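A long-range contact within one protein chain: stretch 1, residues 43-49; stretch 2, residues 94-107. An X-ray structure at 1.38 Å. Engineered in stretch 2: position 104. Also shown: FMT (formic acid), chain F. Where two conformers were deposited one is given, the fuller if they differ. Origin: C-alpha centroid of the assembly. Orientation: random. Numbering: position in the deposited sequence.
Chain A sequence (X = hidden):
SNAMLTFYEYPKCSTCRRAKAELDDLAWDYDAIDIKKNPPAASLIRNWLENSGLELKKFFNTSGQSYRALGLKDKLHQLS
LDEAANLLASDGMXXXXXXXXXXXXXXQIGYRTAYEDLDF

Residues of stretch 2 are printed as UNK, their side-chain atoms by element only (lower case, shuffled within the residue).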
# COMPACT_ATOMS: atom_id res chain seq x y z
N SER A 43 -11.70 -0.50 6.72
CA SER A 43 -11.49 0.13 8.02
C SER A 43 -10.00 0.34 8.30
O SER A 43 -9.60 1.33 8.92
CB SER A 43 -12.07 -0.76 9.12
OG SER A 43 -11.40 -2.02 9.17
N LEU A 44 -9.19 -0.63 7.87
CA LEU A 44 -7.73 -0.56 8.06
C LEU A 44 -7.14 0.56 7.21
O LEU A 44 -6.37 1.38 7.70
CB LEU A 44 -7.14 -1.92 7.70
CG LEU A 44 -5.63 -2.07 7.82
CD1 LEU A 44 -5.18 -1.62 9.16
CD2 LEU A 44 -5.17 -3.49 7.48
N ILE A 45 -7.54 0.61 5.94
CA ILE A 45 -7.06 1.68 5.07
C ILE A 45 -7.48 3.02 5.66
O ILE A 45 -6.70 3.97 5.68
CB ILE A 45 -7.64 1.53 3.65
CG1 ILE A 45 -7.13 0.23 3.01
CG2 ILE A 45 -7.26 2.75 2.81
CD1 ILE A 45 -7.83 -0.11 1.72
N ARG A 46 -8.72 3.12 6.15
CA ARG A 46 -9.17 4.37 6.72
C ARG A 46 -8.27 4.82 7.88
O ARG A 46 -7.95 6.00 7.99
CB ARG A 46 -10.62 4.23 7.18
CG ARG A 46 -11.16 5.45 7.91
CD ARG A 46 -11.36 6.62 6.98
NE ARG A 46 -11.95 7.75 7.70
CZ ARG A 46 -13.21 7.83 8.12
NH1 ARG A 46 -14.11 6.88 7.84
NH2 ARG A 46 -13.59 8.92 8.79
N ASN A 47 -7.87 3.88 8.72
CA ASN A 47 -6.98 4.22 9.82
C ASN A 47 -5.65 4.78 9.31
O ASN A 47 -5.16 5.75 9.84
CB ASN A 47 -6.74 3.03 10.73
CG ASN A 47 -6.21 3.43 12.08
OD1 ASN A 47 -6.89 4.11 12.85
ND2 ASN A 47 -4.99 3.02 12.37
N TRP A 48 -5.10 4.19 8.24
CA TRP A 48 -3.89 4.72 7.67
C TRP A 48 -4.13 6.12 7.14
O TRP A 48 -3.28 7.02 7.32
CB TRP A 48 -3.42 3.84 6.52
CG TRP A 48 -3.13 2.41 6.86
CD1 TRP A 48 -2.90 1.88 8.10
CD2 TRP A 48 -3.07 1.33 5.94
NE1 TRP A 48 -2.67 0.53 8.00
CE2 TRP A 48 -2.74 0.17 6.68
CE3 TRP A 48 -3.20 1.24 4.54
CZ2 TRP A 48 -2.60 -1.09 6.06
CZ3 TRP A 48 -3.05 -0.01 3.94
CH2 TRP A 48 -2.76 -1.15 4.70
N LEU A 49 -5.23 6.33 6.43
CA LEU A 49 -5.47 7.64 5.83
C LEU A 49 -5.59 8.72 6.88
O LEU A 49 -5.16 9.86 6.64
CB LEU A 49 -6.73 7.64 4.98
CG LEU A 49 -6.81 6.64 3.81
CD1 LEU A 49 -8.09 6.88 3.04
CD2 LEU A 49 -5.61 6.77 2.88
N UNK A 94 -5.92 -0.20 -7.43
CA UNK A 94 -5.93 1.25 -7.15
C UNK A 94 -4.94 1.66 -6.08
O UNK A 94 -4.63 2.83 -5.97
c UNK A 94 -7.33 1.69 -6.69
c UNK A 94 -8.36 1.81 -7.80
c UNK A 94 -7.89 2.88 -8.80
c UNK A 94 -9.77 2.09 -7.26
N UNK A 95 -4.45 0.69 -5.31
CA UNK A 95 -3.64 0.98 -4.14
C UNK A 95 -2.14 1.01 -4.54
O UNK A 95 -1.68 0.17 -5.31
c UNK A 95 -3.86 -0.08 -3.01
c UNK A 95 -5.63 -1.35 -1.73
c UNK A 95 -5.34 -0.28 -2.73
c UNK A 95 -3.05 0.29 -1.77
N UNK A 96 -1.40 1.99 -4.04
CA UNK A 96 0.04 2.04 -4.25
C UNK A 96 0.66 0.75 -3.72
O UNK A 96 0.24 0.26 -2.65
n UNK A 96 4.55 4.30 -6.29
c UNK A 96 2.04 3.45 -3.55
c UNK A 96 2.50 3.71 -4.97
c UNK A 96 0.56 3.24 -3.47
c UNK A 96 3.91 4.23 -4.95
N UNK A 97 1.68 0.23 -4.41
CA UNK A 97 2.34 -1.00 -3.94
C UNK A 97 3.84 -0.85 -4.20
O UNK A 97 4.23 -0.06 -5.06
n UNK A 97 1.15 -3.12 -10.47
n UNK A 97 1.69 -3.33 -8.26
c UNK A 97 1.85 -2.12 -6.15
c UNK A 97 1.79 -2.25 -4.65
n UNK A 97 -0.49 -2.90 -8.87
c UNK A 97 1.41 -3.37 -6.83
c UNK A 97 0.78 -3.10 -9.20
N UNK A 98 4.68 -1.56 -3.44
CA UNK A 98 4.31 -2.36 -2.27
C UNK A 98 3.88 -1.53 -1.08
O UNK A 98 4.09 -0.30 -1.03
c UNK A 98 6.13 -1.53 -3.69
c UNK A 98 6.69 -2.19 -2.45
c UNK A 98 5.59 -3.10 -1.94
N UNK A 99 3.28 -2.20 -0.09
CA UNK A 99 3.04 -1.60 1.22
C UNK A 99 3.68 -2.49 2.25
O UNK A 99 3.65 -3.72 2.14
c UNK A 99 1.57 -1.56 1.57
c UNK A 99 -0.83 -1.13 1.05
c UNK A 99 0.62 -0.89 0.60
c UNK A 99 0.92 0.61 0.50
N UNK A 100 4.32 -1.86 3.23
CA UNK A 100 4.84 -2.55 4.40
C UNK A 100 4.11 -2.06 5.63
O UNK A 100 4.00 -0.85 5.85
c UNK A 100 7.05 -3.28 5.51
c UNK A 100 7.02 -4.72 5.04
c UNK A 100 8.48 -2.82 5.76
c UNK A 100 6.35 -2.37 4.51
N UNK A 101 3.56 -3.00 6.38
CA UNK A 101 2.64 -2.74 7.49
C UNK A 101 3.19 -3.47 8.70
O UNK A 101 3.59 -4.62 8.59
c UNK A 101 0.75 -2.52 5.84
c UNK A 101 1.23 -3.20 7.12
c UNK A 101 0.24 -2.96 8.26
N UNK A 102 3.20 -2.81 9.86
CA UNK A 102 3.69 -3.43 11.09
C UNK A 102 2.60 -3.36 12.13
O UNK A 102 2.16 -2.29 12.51
c UNK A 102 7.00 -2.91 13.12
c UNK A 102 6.80 -1.50 13.73
c UNK A 102 4.96 -2.75 11.63
c UNK A 102 5.66 -3.54 12.74
n UNK A 102 8.05 -0.94 14.35
N UNK A 103 2.14 -4.54 12.56
CA UNK A 103 1.05 -4.62 13.55
C UNK A 103 -0.12 -3.71 13.15
O UNK A 103 -0.67 -2.97 13.96
o UNK A 103 3.39 -4.03 17.29
c UNK A 103 3.19 -5.16 16.80
c UNK A 103 2.66 -5.30 15.37
o UNK A 103 3.43 -6.22 17.41
c UNK A 103 1.54 -4.34 14.98
N UNK A 104 -0.48 -3.77 11.87
CA UNK A 104 -1.63 -3.01 11.40
C UNK A 104 -1.36 -1.56 11.01
O UNK A 104 -2.25 -0.92 10.48
N UNK A 105 -0.16 -1.06 11.28
CA UNK A 105 0.18 0.34 11.07
C UNK A 105 1.00 0.46 9.78
O UNK A 105 1.94 -0.31 9.57
n UNK A 105 -1.65 0.42 15.76
c UNK A 105 0.38 0.66 13.59
c UNK A 105 -1.25 1.74 15.22
c UNK A 105 1.03 0.82 12.23
c UNK A 105 -0.82 1.56 13.73
N UNK A 106 0.63 1.38 8.89
CA UNK A 106 1.40 1.56 7.67
C UNK A 106 2.77 2.11 8.07
O UNK A 106 2.85 3.12 8.81
c UNK A 106 1.46 1.20 4.54
c UNK A 106 0.36 3.87 7.17
c UNK A 106 1.43 2.53 5.31
c UNK A 106 0.66 2.48 6.63
N UNK A 107 3.84 1.47 7.58
CA UNK A 107 5.19 1.98 7.87
C UNK A 107 5.97 2.39 6.65
O UNK A 107 6.91 3.17 6.78
c UNK A 107 6.08 1.07 8.76
c UNK A 107 5.42 0.88 10.12
c UNK A 107 6.38 -0.27 8.11
C FMT F . -1.68 4.09 11.23
O1 FMT F . -1.08 3.46 10.34
O2 FMT F . -2.81 3.80 11.68
O HOH W 1 -4.34 0.28 11.90

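Position 94 carries four carbons forked at the second, out of reach of stretch 1; it is Leu94, a buried apolar residue. Position 95 also has four carbons, but forked at the first, with one arm two carbons long: Ile95. Its CD1 lies 4.3 Å from CD1 of Ile45, a loose apolar contact between buried side chains.

The next three positions do not reach the helix. At 96, four carbons in a row end in nitrogen, giving Lys96; at 97, three carbons, a nitrogen and a carbon bearing two more nitrogens give Arg97, whose NH1 is hydrogen-bonded elsewhere in the structure. At 98 three carbons close a ring onto the backbone nitrogen, which identifies Pro98; the peptide bond before it is cis, a form proline tolerates better than other residues.

Position 99 begins a strand. It has four carbons, forked at the second, and its CA-to-CB bond points toward the helix: Leu99, whose CD1 sits 3.8 Å from CZ3 of Trp48. Position 100 has the same fork but lies out of reach, as strand alternation requires; it is Leu100. At 101 one carbon carries two more, and the CA-to-CB bond points toward the helix again: Val101, short enough to fit beside the indole, with CG2 3.6 Å from CZ2 of Trp48.

Position 102, four carbons ending in nitrogen, is Lys102, the first residue of a type I' turn. Position 103 has three carbons, the third carrying two oxygens: Glu103, exposed and remote from the helix. Position 104 has no side-chain atoms; its backbone O lies 3.3 Å from CD1 of Leu44 and 2.9 Å from NE1 of Trp48. It is Gly104, an engineered residue. Its phi/psi of 85/-8 would jam a CB against the preceding carbonyl oxygen. Position 105, four carbons in a row ending in nitrogen, is Lys105; its CA-to-CB bond points away from the helix, and the residue is exposed.

Position 106 has four carbons forked at the first, one arm longer: Ile106. Its CB lies over the face of the five-membered ring of Trp48, 3.8 Å from CG, in a CH-pi contact. Position 107, one carbon carrying two, is Val107, out of reach.

Trp48 organizes the contact. While the apolar side chains pack around its indole, its polar edge is satisfied by the turn: NE1 donates a nearly straight hydrogen bond to O of Gly104 (2.9 Å, 166°). That same oxygen accepts from a water that is weakly bound by Asn47 ND2, and a formic acid adds a further ligand, its O1 accepting from N of Ile106 at 3.1 Å. The hairpin is thus held by hydrophobic packing and one direct hydrogen bond.

Stretch 2 (94-107) LIKRPLLVKEGKIV
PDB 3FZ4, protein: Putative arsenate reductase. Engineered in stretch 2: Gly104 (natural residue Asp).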